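Local structure of 6-phospho-beta-d glycosidase (Streptococcus pyogenes, 5FOO) at residues L296-P301 / K394-Y399; D85-T90 / V139-A144; E171-Y174 / F178-P181; G433-N438 / R444-S449. The protein probably hydrolyses 6-phosphorylated beta-glucosides as a family 1 glycoside hydrolase, and binds 6-phosphocyclophellitol in its active-site pocket. The protein carries 1 engineered substitution. All coordinates share one frame; numbering follows the deposited sequence.

Contact 1. Residues L296-P301 / K394-Y399; sequences LNFYHP and KEHLTY. With JAZ (6-phosphocyclophellitol), chain G.
Phe-298 and His-396 touch through their ring edges, with no face-on stacking. The touching edge of the phenylalanine is its CD2-CE2 side, and that of the histidine is CD2 and NE2; Phe-298 CE2 stands 3.6 Å from His-396 CD2 and close to the plane of the imidazole. The centroids are 5.7 Å apart and the planes turn 35° against each other, while the two side chains run at about a right angle. With CG anti to the backbone N (chi1 -179°), Phe-298 sends its ring from the chain that continues strand 293-297 to the helix 387-405. His-396 reaches out from that helix, its far nitrogen at the phenylalanine edge and ND1 turned back to a hydrogen bond with the carbonyl of Phe-392, whose ring also stacks on the imidazole. Leu-364 of strand 362-367 and Ala-345 of helix 344-356 pack against Phe-298 too.

The next residue, Tyr-299, points the other way, into the ligand pocket. One face of its ring lies beneath 6-phosphocyclophellitol, C6 of which sits 3.8 Å above the ring plane and off toward the rim. Tyr-299 OH comes no nearer to the ligand than 3.5 Å, at O14; its hydrogen bond goes to Glu-165. Across the two segments the contact is thus van der Waals packing of aromatic edges, buried between the barrel and helix 387-405. The imidazole's ND1 bond stays within its own helix, so the edge facing Phe-298 adds no polar bond between the segments; successive residues following a barrel strand serve the outer helix layer and the sugar site in turn.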
loop_
_atom_site.group_PDB
_atom_site.type_symbol
_atom_site.label_atom_id
_atom_site.label_comp_id
_atom_site.label_asym_id
_atom_site.label_seq_id
_atom_site.Cartn_x
_atom_site.Cartn_y
_atom_site.Cartn_z
ATOM N N LEU A 296 1.343 -7.913 -1.491
ATOM C CA LEU A 296 -0.018 -7.923 -1.956
ATOM C C LEU A 296 -0.915 -7.493 -0.826
ATOM O O LEU A 296 -0.852 -8.064 0.241
ATOM C CB LEU A 296 -0.446 -9.299 -2.441
ATOM C CG LEU A 296 0.341 -9.719 -3.662
ATOM C CD1 LEU A 296 -0.205 -11.045 -4.136
ATOM C CD2 LEU A 296 0.278 -8.708 -4.806
ATOM N N ASN A 297 -1.697 -6.442 -1.060
ATOM C CA ASN A 297 -2.609 -5.870 -0.066
ATOM C C ASN A 297 -3.991 -6.448 -0.239
ATOM O O ASN A 297 -4.487 -6.592 -1.358
ATOM C CB ASN A 297 -2.696 -4.333 -0.126
ATOM C CG ASN A 297 -1.389 -3.631 0.253
ATOM O OD1 ASN A 297 -0.492 -4.180 0.908
ATOM N ND2 ASN A 297 -1.278 -2.406 -0.165
ATOM N N PHE A 298 -4.589 -6.821 0.885
ATOM C CA PHE A 298 -5.990 -7.226 0.898
ATOM C C PHE A 298 -6.738 -6.797 2.167
ATOM O O PHE A 298 -6.408 -7.213 3.278
ATOM C CB PHE A 298 -6.163 -8.752 0.741
ATOM C CG PHE A 298 -7.570 -9.126 0.740
ATOM C CD1 PHE A 298 -8.325 -8.926 -0.407
ATOM C CD2 PHE A 298 -8.177 -9.526 1.900
ATOM C CE1 PHE A 298 -9.674 -9.195 -0.391
ATOM C CE2 PHE A 298 -9.503 -9.804 1.939
ATOM C CZ PHE A 298 -10.272 -9.611 0.802
ATOM N N TYR A 299 -7.786 -6.017 1.986
ATOM C CA TYR A 299 -8.603 -5.597 3.151
ATOM C C TYR A 299 -10.118 -5.455 2.857
ATOM O O TYR A 299 -10.891 -5.341 3.789
ATOM C CB TYR A 299 -8.047 -4.297 3.750
ATOM C CG TYR A 299 -7.738 -3.288 2.701
ATOM C CD1 TYR A 299 -6.513 -3.316 2.036
ATOM C CD2 TYR A 299 -8.683 -2.321 2.308
ATOM C CE1 TYR A 299 -6.228 -2.408 1.016
ATOM C CE2 TYR A 299 -8.379 -1.418 1.292
ATOM C CZ TYR A 299 -7.163 -1.479 0.653
ATOM O OH TYR A 299 -6.809 -0.604 -0.335
ATOM N N HIS A 300 -10.525 -5.524 1.596
ATOM C CA HIS A 300 -11.869 -5.984 1.301
ATOM C C HIS A 300 -12.026 -6.478 -0.100
ATOM O O HIS A 300 -11.349 -5.999 -0.995
ATOM C CB HIS A 300 -12.869 -4.839 1.520
ATOM C CG HIS A 300 -12.676 -3.680 0.593
ATOM N ND1 HIS A 300 -13.198 -3.651 -0.686
ATOM C CD2 HIS A 300 -12.054 -2.501 0.772
ATOM C CE1 HIS A 300 -12.902 -2.499 -1.250
ATOM N NE2 HIS A 300 -12.222 -1.777 -0.382
ATOM N N PRO A 301 -13.008 -7.371 -0.314
ATOM C CA PRO A 301 -13.245 -7.870 -1.670
ATOM C C PRO A 301 -13.938 -6.833 -2.554
ATOM O O PRO A 301 -14.437 -5.857 -2.047
ATOM C CB PRO A 301 -14.157 -9.064 -1.405
ATOM C CG PRO A 301 -14.995 -8.610 -0.245
ATOM C CD PRO A 301 -13.973 -7.955 0.643
ATOM N N LYS A 394 -7.737 -13.500 12.408
ATOM C CA LYS A 394 -7.714 -14.971 12.511
ATOM C C LYS A 394 -8.281 -15.617 11.273
ATOM O O LYS A 394 -7.623 -16.467 10.663
ATOM C CB LYS A 394 -8.471 -15.425 13.772
ATOM C CG LYS A 394 -8.531 -16.911 14.005
ATOM C CD LYS A 394 -8.565 -17.234 15.496
ATOM C CE LYS A 394 -8.699 -18.752 15.668
ATOM N NZ LYS A 394 -8.315 -19.266 17.009
ATOM N N GLU A 395 -9.472 -15.195 10.842
ATOM C CA GLU A 395 -10.023 -15.741 9.575
ATOM C C GLU A 395 -9.153 -15.522 8.350
ATOM O O GLU A 395 -9.077 -16.406 7.483
ATOM C CB GLU A 395 -11.441 -15.196 9.260
ATOM C CG GLU A 395 -12.499 -15.657 10.258
ATOM C CD GLU A 395 -13.852 -14.948 10.090
ATOM O OE1 GLU A 395 -14.193 -14.524 8.958
ATOM O OE2 GLU A 395 -14.563 -14.799 11.113
ATOM N N HIS A 396 -8.564 -14.335 8.209
ATOM C CA HIS A 396 -7.826 -14.024 6.971
ATOM C C HIS A 396 -6.536 -14.877 6.946
ATOM O O HIS A 396 -6.160 -15.463 5.904
ATOM C CB HIS A 396 -7.561 -12.503 6.850
ATOM C CG HIS A 396 -8.761 -11.737 6.379
ATOM N ND1 HIS A 396 -9.826 -11.437 7.214
ATOM C CD2 HIS A 396 -9.090 -11.247 5.160
ATOM C CE1 HIS A 396 -10.766 -10.826 6.527
ATOM N NE2 HIS A 396 -10.350 -10.688 5.282
ATOM N N LEU A 397 -5.920 -14.944 8.121
ATOM C CA LEU A 397 -4.748 -15.787 8.371
ATOM C C LEU A 397 -5.028 -17.244 8.156
ATOM O O LEU A 397 -4.124 -17.956 7.714
ATOM C CB LEU A 397 -4.192 -15.612 9.782
ATOM C CG LEU A 397 -3.104 -14.584 9.918
ATOM C CD1 LEU A 397 -2.847 -14.359 11.375
ATOM C CD2 LEU A 397 -1.819 -15.036 9.265
ATOM N N THR A 398 -6.255 -17.703 8.457
ATOM C CA THR A 398 -6.614 -19.097 8.239
ATOM C C THR A 398 -6.615 -19.364 6.745
ATOM O O THR A 398 -6.182 -20.450 6.276
ATOM C CB THR A 398 -7.965 -19.455 8.852
ATOM O OG1 THR A 398 -7.900 -19.261 10.269
ATOM C CG2 THR A 398 -8.283 -20.867 8.595
ATOM N N TYR A 399 -7.104 -18.406 5.962
ATOM C CA TYR A 399 -7.103 -18.645 4.545
ATOM C C TYR A 399 -5.727 -18.454 3.913
ATOM O O TYR A 399 -5.456 -19.086 2.916
ATOM C CB TYR A 399 -8.153 -17.828 3.837
ATOM C CG TYR A 399 -9.535 -18.399 3.998
ATOM C CD1 TYR A 399 -9.976 -19.418 3.167
ATOM C CD2 TYR A 399 -10.377 -17.932 4.983
ATOM C CE1 TYR A 399 -11.236 -19.961 3.315
ATOM C CE2 TYR A 399 -11.649 -18.453 5.145
ATOM C CZ TYR A 399 -12.073 -19.460 4.292
ATOM O OH TYR A 399 -13.318 -19.960 4.439
HETATM C C2 JAZ G . -4.881 2.868 4.522
HETATM C C3 JAZ G . -3.487 2.477 3.986
HETATM C C4 JAZ G . -3.610 1.735 2.660
HETATM C C5 JAZ G . -4.464 0.479 2.771
HETATM C C6 JAZ G . -5.801 0.799 3.404
HETATM C C7 JAZ G . -5.659 1.571 4.717
HETATM C C8 JAZ G . -6.996 1.761 5.427
HETATM O O9 JAZ G . -7.818 2.554 4.576
HETATM P P10 JAZ G . -8.896 3.522 5.229
HETATM O O11 JAZ G . -9.507 4.209 4.059
HETATM O O12 JAZ G . -8.315 4.317 6.323
HETATM O O13 JAZ G . -9.858 2.644 5.901
HETATM O O14 JAZ G . -6.626 1.496 2.462
HETATM O O15 JAZ G . -4.775 3.504 5.801
HETATM O O16 JAZ G . -2.782 3.675 3.777
HETATM O O17 JAZ G . -2.323 1.411 2.164
#

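Contact 2. Residues D85-T90 / V139-A144; sequences DFEQAT and VDLFVA
Leu-141 of helix 136-153 reaches the loop 85-90 with both methyls, while Ala-144, one helical turn on, meets Ala-89. The apolar part is small and close. Ala-89 CB lies 3.7 Å from Ala-144 CB, methyl against methyl, where the backbones of loop and helix approach most nearly. Leu-141 lies instead against polar groups: its CD2 is 3.5 Å from Phe-86 O and also near the carbonyl of Glu-87, while CD1 is 3.9 Å from Glu-87 OE1. The glutamate chain, bent at chi2 (-66°), folds its carboxylate back over the leucine methyls. That carboxylate is held by His-137 and Tyr-130, one on each oxygen.

The polar link between the backbones is a water. It donates to Phe-86 O at 2.8 Å and to Leu-141 O at 3.0 Å, bridging two carbonyls that could not bond to each other. Within the loop, Asp-85 OD1 accepts from Glu-87 N at 3.0 Å, an Asx turn, and Thr-90 OG1 takes the N-H of Asp-85, which ties the two ends of the loop together.

The loop joins helix 79-82 to helix 93-108 and packs on helix 136-153 through Leu-141 and Ala-144. Leu-126 of helix 124-130 packs on both Phe-86 and Leu-141, and Phe-142, on another side of helix 136-153, faces helix 186-208 and the rings of Trp-79, Trp-133 and His-163.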
loop_
_atom_site.group_PDB
_atom_site.type_symbol
_atom_site.label_atom_id
_atom_site.label_comp_id
_atom_site.label_asym_id
_atom_site.label_seq_id
_atom_site.Cartn_x
_atom_site.Cartn_y
_atom_site.Cartn_z
ATOM N N ASP A 85 16.656 19.628 -2.364
ATOM C CA ASP A 85 16.418 20.206 -3.677
ATOM C C ASP A 85 16.010 18.990 -4.517
ATOM O O ASP A 85 16.793 18.071 -4.704
ATOM C CB ASP A 85 17.715 20.912 -4.150
ATOM C CG ASP A 85 17.702 21.317 -5.644
ATOM O OD1 ASP A 85 16.800 20.950 -6.420
ATOM O OD2 ASP A 85 18.686 21.988 -6.047
ATOM N N PHE A 86 14.769 18.972 -4.973
ATOM C CA PHE A 86 14.235 17.871 -5.751
ATOM C C PHE A 86 14.926 17.647 -7.085
ATOM O O PHE A 86 15.018 16.514 -7.524
ATOM C CB PHE A 86 12.747 18.046 -6.029
ATOM C CG PHE A 86 11.888 18.024 -4.816
ATOM C CD1 PHE A 86 11.885 16.944 -3.968
ATOM C CD2 PHE A 86 11.026 19.058 -4.554
ATOM C CE1 PHE A 86 11.079 16.921 -2.852
ATOM C CE2 PHE A 86 10.197 19.034 -3.439
ATOM C CZ PHE A 86 10.218 17.956 -2.588
ATOM N N GLU A 87 15.376 18.719 -7.729
ATOM C CA GLU A 87 15.945 18.642 -9.074
ATOM C C GLU A 87 17.317 17.988 -8.991
ATOM O O GLU A 87 17.720 17.344 -9.883
ATOM C CB GLU A 87 16.133 20.057 -9.674
ATOM C CG GLU A 87 14.859 20.840 -9.906
ATOM C CD GLU A 87 13.953 20.211 -10.976
ATOM O OE1 GLU A 87 14.380 19.442 -11.879
ATOM O OE2 GLU A 87 12.789 20.513 -10.949
ATOM N N GLN A 88 18.024 18.130 -7.886
ATOM C CA GLN A 88 19.394 17.592 -7.752
ATOM C C GLN A 88 19.424 16.429 -6.784
ATOM O O GLN A 88 20.470 15.878 -6.543
ATOM C CB GLN A 88 20.334 18.722 -7.247
ATOM C CG GLN A 88 20.751 19.703 -8.321
ATOM C CD GLN A 88 21.836 19.097 -9.204
ATOM O OE1 GLN A 88 23.010 19.032 -8.823
ATOM N NE2 GLN A 88 21.446 18.624 -10.373
ATOM N N ALA A 89 18.278 16.062 -6.217
ATOM C CA ALA A 89 18.208 15.144 -5.094
ATOM C C ALA A 89 19.318 15.354 -4.032
ATOM O O ALA A 89 19.990 14.388 -3.614
ATOM C CB ALA A 89 18.203 13.722 -5.607
ATOM N N THR A 90 19.525 16.597 -3.596
ATOM C CA THR A 90 20.355 16.830 -2.437
ATOM C C THR A 90 19.591 16.432 -1.175
ATOM O O THR A 90 18.368 16.295 -1.177
ATOM C CB THR A 90 20.835 18.245 -2.379
ATOM O OG1 THR A 90 19.732 19.137 -2.446
ATOM C CG2 THR A 90 21.746 18.506 -3.596
ATOM N N VAL A 139 9.353 11.399 -12.823
ATOM C CA VAL A 139 9.778 10.008 -12.674
ATOM C C VAL A 139 11.269 9.925 -12.498
ATOM O O VAL A 139 11.759 9.183 -11.653
ATOM C CB VAL A 139 9.388 9.166 -13.868
ATOM C CG1 VAL A 139 10.176 7.849 -13.916
ATOM C CG2 VAL A 139 7.893 8.881 -13.763
ATOM N N ASP A 140 12.004 10.689 -13.284
ATOM C CA ASP A 140 13.482 10.728 -13.127
ATOM C C ASP A 140 13.893 11.291 -11.791
ATOM O O ASP A 140 14.830 10.813 -11.229
ATOM C CB ASP A 140 14.151 11.545 -14.242
ATOM C CG ASP A 140 14.203 10.792 -15.574
ATOM O OD1 ASP A 140 14.217 9.557 -15.611
ATOM O OD2 ASP A 140 14.236 11.443 -16.616
ATOM N N LEU A 141 13.209 12.321 -11.283
ATOM C CA LEU A 141 13.542 12.864 -9.981
ATOM C C LEU A 141 13.220 11.822 -8.828
ATOM O O LEU A 141 13.940 11.731 -7.819
ATOM C CB LEU A 141 12.810 14.176 -9.755
ATOM C CG LEU A 141 13.050 15.305 -10.748
ATOM C CD1 LEU A 141 12.308 16.558 -10.347
ATOM C CD2 LEU A 141 14.538 15.601 -10.896
ATOM N N PHE A 142 12.160 11.042 -9.013
ATOM C CA PHE A 142 11.841 9.949 -8.089
ATOM C C PHE A 142 12.992 8.918 -8.043
ATOM O O PHE A 142 13.400 8.456 -6.977
ATOM C CB PHE A 142 10.487 9.324 -8.469
ATOM C CG PHE A 142 10.070 8.147 -7.648
ATOM C CD1 PHE A 142 9.819 8.278 -6.312
ATOM C CD2 PHE A 142 9.831 6.935 -8.258
ATOM C CE1 PHE A 142 9.402 7.225 -5.580
ATOM C CE2 PHE A 142 9.434 5.864 -7.509
ATOM C CZ PHE A 142 9.232 6.009 -6.177
ATOM N N VAL A 143 13.534 8.613 -9.199
ATOM C CA VAL A 143 14.694 7.709 -9.298
ATOM C C VAL A 143 15.885 8.250 -8.569
ATOM O O VAL A 143 16.561 7.522 -7.875
ATOM C CB VAL A 143 15.093 7.433 -10.780
ATOM C CG1 VAL A 143 16.409 6.654 -10.898
ATOM C CG2 VAL A 143 13.955 6.700 -11.488
ATOM N N ALA A 144 16.161 9.525 -8.720
ATOM C CA ALA A 144 17.264 10.110 -8.009
ATOM C C ALA A 144 17.063 10.057 -6.500
ATOM O O ALA A 144 18.018 9.770 -5.731
ATOM C CB ALA A 144 17.510 11.501 -8.513
HETATM O O HOH W 1 14.317 14.193 -6.123
#

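Contact 3. Residues E171-Y174 / F178-P181; sequences EGSY and FHYP
Gly-172 O accepts two backbone N-H groups from the returning chain, those of His-179 at 3.0 Å and Phe-178 at 3.1 Å. They reach the oxygen differently. Phe-178 N lies in the carbonyl plane, on a lone pair, though its N-H is bent (136°); His-179 N stands well above that plane, with the straighter N-H (164°). The third direct bond is made by a side chain: Ser-173 OG donates to Tyr-180 O at 2.8 Å, coming from above that carbonyl plane. The same hydroxyl accepts from a water that also meets His-179 ND1, at 2.9 Å.

Around these bonds the packing centres on Gly-172 CA. It sits 3.5 Å from the centroid of the Phe-178 ring and almost on the ring normal, a CH-pi contact over the middle of the face. Phe-178 places its CG between the backbone N and the carbonyl carbon (chi1 64°), which brings its ring back over the glycine. The His-179 ring also turns a face to this CA, but off toward the rim, with the centroid 4.2 Å away. Pro-181 closes the far end, its CD 3.6 Å from Ser-173 OG. Farther out, Phe-120 and Phe-31 meet the His-179 ring, and Glu-171 bonds to Trp-247.

The chain thus turns sharply after helix 166-174 and is tied back to its last turn. The absence of a side chain at Gly-172 lets both rings come close, while the paired N-H groups satisfy a carbonyl at the helix end and the serine secures the following loop.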
loop_
_atom_site.group_PDB
_atom_site.type_symbol
_atom_site.label_atom_id
_atom_site.label_comp_id
_atom_site.label_asym_id
_atom_site.label_seq_id
_atom_site.Cartn_x
_atom_site.Cartn_y
_atom_site.Cartn_z
ATOM N N GLU A 171 -6.292 6.208 -9.413
ATOM C CA GLU A 171 -7.703 6.379 -9.183
ATOM C C GLU A 171 -8.001 7.571 -8.316
ATOM O O GLU A 171 -8.792 8.449 -8.733
ATOM C CB GLU A 171 -8.378 5.085 -8.673
ATOM C CG GLU A 171 -8.450 4.116 -9.871
ATOM C CD GLU A 171 -9.182 2.776 -9.647
ATOM O OE1 GLU A 171 -9.464 2.503 -8.436
ATOM O OE2 GLU A 171 -9.456 2.026 -10.706
ATOM N N GLY A 172 -7.300 7.667 -7.182
ATOM C CA GLY A 172 -7.441 8.786 -6.247
ATOM C C GLY A 172 -7.239 10.162 -6.847
ATOM O O GLY A 172 -8.107 11.075 -6.637
ATOM N N SER A 173 -6.135 10.337 -7.567
ATOM C CA SER A 173 -5.762 11.612 -8.116
ATOM C C SER A 173 -6.513 11.940 -9.429
ATOM O O SER A 173 -6.808 13.118 -9.720
ATOM C CB SER A 173 -4.214 11.713 -8.306
ATOM O OG SER A 173 -3.532 12.048 -7.070
ATOM N N TYR A 174 -6.820 10.928 -10.228
ATOM C CA TYR A 174 -7.256 11.199 -11.595
ATOM C C TYR A 174 -8.612 10.610 -12.040
ATOM O O TYR A 174 -8.989 10.857 -13.142
ATOM C CB TYR A 174 -6.139 10.833 -12.573
ATOM C CG TYR A 174 -4.872 11.704 -12.410
ATOM C CD1 TYR A 174 -4.801 12.944 -12.992
ATOM C CD2 TYR A 174 -3.761 11.278 -11.616
ATOM C CE1 TYR A 174 -3.687 13.767 -12.848
ATOM C CE2 TYR A 174 -2.612 12.084 -11.482
ATOM C CZ TYR A 174 -2.566 13.331 -12.100
ATOM O OH TYR A 174 -1.486 14.176 -11.969
ATOM N N PHE A 178 -10.329 11.200 -4.543
ATOM C CA PHE A 178 -9.992 11.007 -3.118
ATOM C C PHE A 178 -8.539 11.240 -2.744
ATOM O O PHE A 178 -8.190 11.203 -1.571
ATOM C CB PHE A 178 -10.548 9.664 -2.601
ATOM C CG PHE A 178 -9.957 8.426 -3.253
ATOM C CD1 PHE A 178 -8.751 7.857 -2.762
ATOM C CD2 PHE A 178 -10.617 7.781 -4.311
ATOM C CE1 PHE A 178 -8.251 6.685 -3.339
ATOM C CE2 PHE A 178 -10.122 6.595 -4.869
ATOM C CZ PHE A 178 -8.927 6.072 -4.405
ATOM N N HIS A 179 -7.708 11.496 -3.724
ATOM C CA HIS A 179 -6.441 12.196 -3.500
ATOM C C HIS A 179 -6.453 13.494 -4.286
ATOM O O HIS A 179 -7.030 13.574 -5.392
ATOM C CB HIS A 179 -5.239 11.373 -4.071
ATOM C CG HIS A 179 -5.048 10.054 -3.402
ATOM N ND1 HIS A 179 -4.121 9.122 -3.833
ATOM C CD2 HIS A 179 -5.636 9.523 -2.299
ATOM C CE1 HIS A 179 -4.171 8.056 -3.043
ATOM N NE2 HIS A 179 -5.091 8.257 -2.116
ATOM N N TYR A 180 -5.714 14.439 -3.765
ATOM C CA TYR A 180 -5.352 15.630 -4.493
ATOM C C TYR A 180 -4.545 15.425 -5.783
ATOM O O TYR A 180 -3.691 14.531 -5.781
ATOM C CB TYR A 180 -4.542 16.585 -3.565
ATOM C CG TYR A 180 -4.376 17.987 -4.170
ATOM C CD1 TYR A 180 -3.332 18.272 -5.020
ATOM C CD2 TYR A 180 -5.360 19.000 -3.967
ATOM C CE1 TYR A 180 -3.212 19.544 -5.619
ATOM C CE2 TYR A 180 -5.241 20.282 -4.547
ATOM C CZ TYR A 180 -4.182 20.525 -5.380
ATOM O OH TYR A 180 -4.055 21.734 -5.979
ATOM N N PRO A 181 -5.099 15.879 -6.935
ATOM C CA PRO A 181 -5.635 17.199 -7.211
ATOM C C PRO A 181 -7.127 16.889 -7.362
ATOM O O PRO A 181 -7.886 17.780 -7.633
ATOM C CB PRO A 181 -5.032 17.639 -8.547
ATOM C CG PRO A 181 -4.666 16.375 -9.232
ATOM C CD PRO A 181 -4.309 15.414 -8.096
HETATM O O HOH W 2 -1.856 10.503 -4.946
#

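Contact 4. Residues G433-N438 / R444-S449; sequences GLVENN and RRPKAS
Glu-436 and Arg-445 form the hydrogen-bonded pair of an antiparallel two-stranded hairpin, with Glu-436 N to Arg-445 O at 2.8 Å and Arg-445 N to Glu-436 O at 3.0 Å. Just beyond the strands, Lys-447 N adds one more backbone bond, to Leu-434 O. On the face shared by Val-435, Asn-437, Arg-444 and Pro-446, the valine CG1 lies 3.7 Å from Arg-444 CB. Asn-437 and Arg-444 run side by side with amide and guanidinium nearly perpendicular, planes 88° apart; Arg-444 NH1 donates at 3.0 Å to Asn-437 OD1 from well above the carbonyl plane.

Lys-447 stretches its chain past Leu-434 O, extended beyond CG, until NZ bonds to Gly-433 O at 2.8 Å. Leu-434 CD2, meanwhile, packs against Ser-449 OG at 3.5 Å.

A second shell fixes these polar ends. Salt bridges from Glu-374 and Asp-420 hold the lysine ammonium, which probably stays charged between them. Asp-61 grips the Arg-444 guanidinium, Gln-442 the Asn-437 amide, Arg-378 the Glu-436 carboxylate and Asp-386 the Ser-449 hydroxyl.

The hairpin follows the last barrel strand, 410-416, and leads into helix 448-459. Val-435 rests on Leu-64 of helix 54-67, Leu-434 touches Leu-393 of helix 387-405 and Phe-453 of helix 448-459, and backbone bonds from Leu-434 and Val-435 to Thr-417, Pro-418 and Asp-420 tie the start of the hairpin to the loop beyond strand 410-416.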
loop_
_atom_site.group_PDB
_atom_site.type_symbol
_atom_site.label_atom_id
_atom_site.label_comp_id
_atom_site.label_asym_id
_atom_site.label_seq_id
_atom_site.Cartn_x
_atom_site.Cartn_y
_atom_site.Cartn_z
ATOM N N GLY A 433 -5.504 -0.165 14.642
ATOM C CA GLY A 433 -4.331 -0.587 15.369
ATOM C C GLY A 433 -4.534 -1.851 16.154
ATOM O O GLY A 433 -5.659 -2.148 16.666
ATOM N N LEU A 434 -3.443 -2.593 16.296
ATOM C CA LEU A 434 -3.347 -3.548 17.406
ATOM C C LEU A 434 -3.143 -2.769 18.726
ATOM O O LEU A 434 -3.382 -3.263 19.806
ATOM C CB LEU A 434 -2.113 -4.434 17.189
ATOM C CG LEU A 434 -2.062 -5.273 15.944
ATOM C CD1 LEU A 434 -0.662 -5.862 15.796
ATOM C CD2 LEU A 434 -3.146 -6.359 15.951
ATOM N N VAL A 435 -2.609 -1.570 18.618
ATOM C CA VAL A 435 -2.283 -0.719 19.739
ATOM C C VAL A 435 -2.971 0.619 19.520
ATOM O O VAL A 435 -2.806 1.261 18.486
ATOM C CB VAL A 435 -0.766 -0.479 19.818
ATOM C CG1 VAL A 435 -0.406 0.434 20.995
ATOM C CG2 VAL A 435 -0.031 -1.839 19.923
ATOM N N GLU A 436 -3.685 1.049 20.546
ATOM C CA GLU A 436 -4.469 2.272 20.533
ATOM C C GLU A 436 -3.518 3.441 20.615
ATOM O O GLU A 436 -2.523 3.365 21.328
ATOM C CB GLU A 436 -5.356 2.252 21.804
ATOM C CG GLU A 436 -6.125 3.508 22.064
ATOM C CD GLU A 436 -6.839 3.517 23.407
ATOM O OE1 GLU A 436 -6.753 2.545 24.231
ATOM O OE2 GLU A 436 -7.464 4.568 23.609
ATOM N N ASN A 437 -3.836 4.521 19.952
ATOM C CA ASN A 437 -3.169 5.775 20.169
ATOM C C ASN A 437 -4.189 6.817 20.632
ATOM O O ASN A 437 -5.240 6.994 20.017
ATOM C CB ASN A 437 -2.512 6.324 18.898
ATOM C CG ASN A 437 -1.569 7.481 19.184
ATOM O OD1 ASN A 437 -1.036 7.624 20.314
ATOM N ND2 ASN A 437 -1.317 8.278 18.186
ATOM N N ASN A 438 -3.876 7.529 21.699
ATOM C CA ASN A 438 -4.698 8.690 22.055
ATOM C C ASN A 438 -4.197 9.834 21.194
ATOM O O ASN A 438 -3.045 10.236 21.280
ATOM C CB ASN A 438 -4.527 9.002 23.522
ATOM C CG ASN A 438 -5.350 10.192 23.985
ATOM O OD1 ASN A 438 -5.286 11.324 23.484
ATOM N ND2 ASN A 438 -6.156 9.919 24.924
ATOM N N ARG A 444 0.309 5.508 23.824
ATOM C CA ARG A 444 -0.116 4.214 23.263
ATOM C C ARG A 444 -0.659 3.283 24.349
ATOM O O ARG A 444 -0.251 3.337 25.500
ATOM C CB ARG A 444 1.041 3.482 22.570
ATOM C CG ARG A 444 1.440 3.996 21.207
ATOM C CD ARG A 444 2.082 5.347 21.280
ATOM N NE ARG A 444 2.900 5.624 20.111
ATOM C CZ ARG A 444 2.791 6.650 19.275
ATOM N NH1 ARG A 444 1.811 7.577 19.367
ATOM N NH2 ARG A 444 3.687 6.754 18.280
ATOM N N ARG A 445 -1.578 2.415 23.970
ATOM C CA ARG A 445 -2.033 1.368 24.828
ATOM C C ARG A 445 -2.435 0.159 24.019
ATOM O O ARG A 445 -3.399 0.222 23.245
ATOM C CB ARG A 445 -3.239 1.855 25.643
ATOM C CG ARG A 445 -3.754 0.717 26.494
ATOM C CD ARG A 445 -4.481 1.154 27.747
ATOM N NE ARG A 445 -4.513 -0.021 28.626
ATOM C CZ ARG A 445 -5.170 -0.128 29.780
ATOM N NH1 ARG A 445 -5.896 0.889 30.258
ATOM N NH2 ARG A 445 -5.104 -1.287 30.449
ATOM N N PRO A 446 -1.719 -0.962 24.198
ATOM C CA PRO A 446 -2.050 -2.207 23.458
ATOM C C PRO A 446 -3.489 -2.607 23.622
ATOM O O PRO A 446 -4.020 -2.512 24.732
ATOM C CB PRO A 446 -1.170 -3.252 24.136
ATOM C CG PRO A 446 0.054 -2.460 24.556
ATOM C CD PRO A 446 -0.441 -1.082 24.947
ATOM N N LYS A 447 -4.096 -3.098 22.547
ATOM C CA LYS A 447 -5.451 -3.636 22.602
ATOM C C LYS A 447 -5.326 -5.138 22.782
ATOM O O LYS A 447 -4.216 -5.726 22.643
ATOM C CB LYS A 447 -6.257 -3.310 21.327
ATOM C CG LYS A 447 -6.134 -1.891 20.848
ATOM C CD LYS A 447 -7.043 -1.615 19.639
ATOM C CE LYS A 447 -6.744 -0.251 19.024
ATOM N NZ LYS A 447 -7.205 -0.083 17.624
ATOM N N ALA A 448 -6.447 -5.782 23.102
ATOM C CA ALA A 448 -6.431 -7.235 23.173
ATOM C C ALA A 448 -5.829 -7.908 21.936
ATOM O O ALA A 448 -5.246 -8.983 22.062
ATOM C CB ALA A 448 -7.814 -7.786 23.391
ATOM N N SER A 449 -6.012 -7.332 20.754
ATOM C CA SER A 449 -5.524 -7.998 19.551
ATOM C C SER A 449 -4.003 -7.981 19.513
ATOM O O SER A 449 -3.423 -8.868 18.932
ATOM C CB SER A 449 -6.081 -7.397 18.272
ATOM O OG SER A 449 -5.726 -6.068 18.255
HETATM O O HOH W 3 -6.494 -0.349 24.546
#

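Overall arrangement
All four contacts belong to one eight-stranded beta/alpha barrel, and none touches another. Contact 1 holds Tyr-299 of the 6-phosphocyclophellitol pocket. Contact 3 follows the segment that carries the pocket residues Asn-164 and Glu-165, and its Phe-178 side chain comes within about 8 Å of the ligand; nearest atoms of contacts 1 and 3 are also about 8 Å apart. Contact 4 begins at Gly-433, directly after the pocket residue Tyr-432 and about 10 Å from the ligand; helix 387-405, which carries His-396 of contact 1, also touches Leu-434 of contact 4. Contact 2 is peripheral, its centre 36 Å from that of contact 1, on the opposite side of the chain's centre.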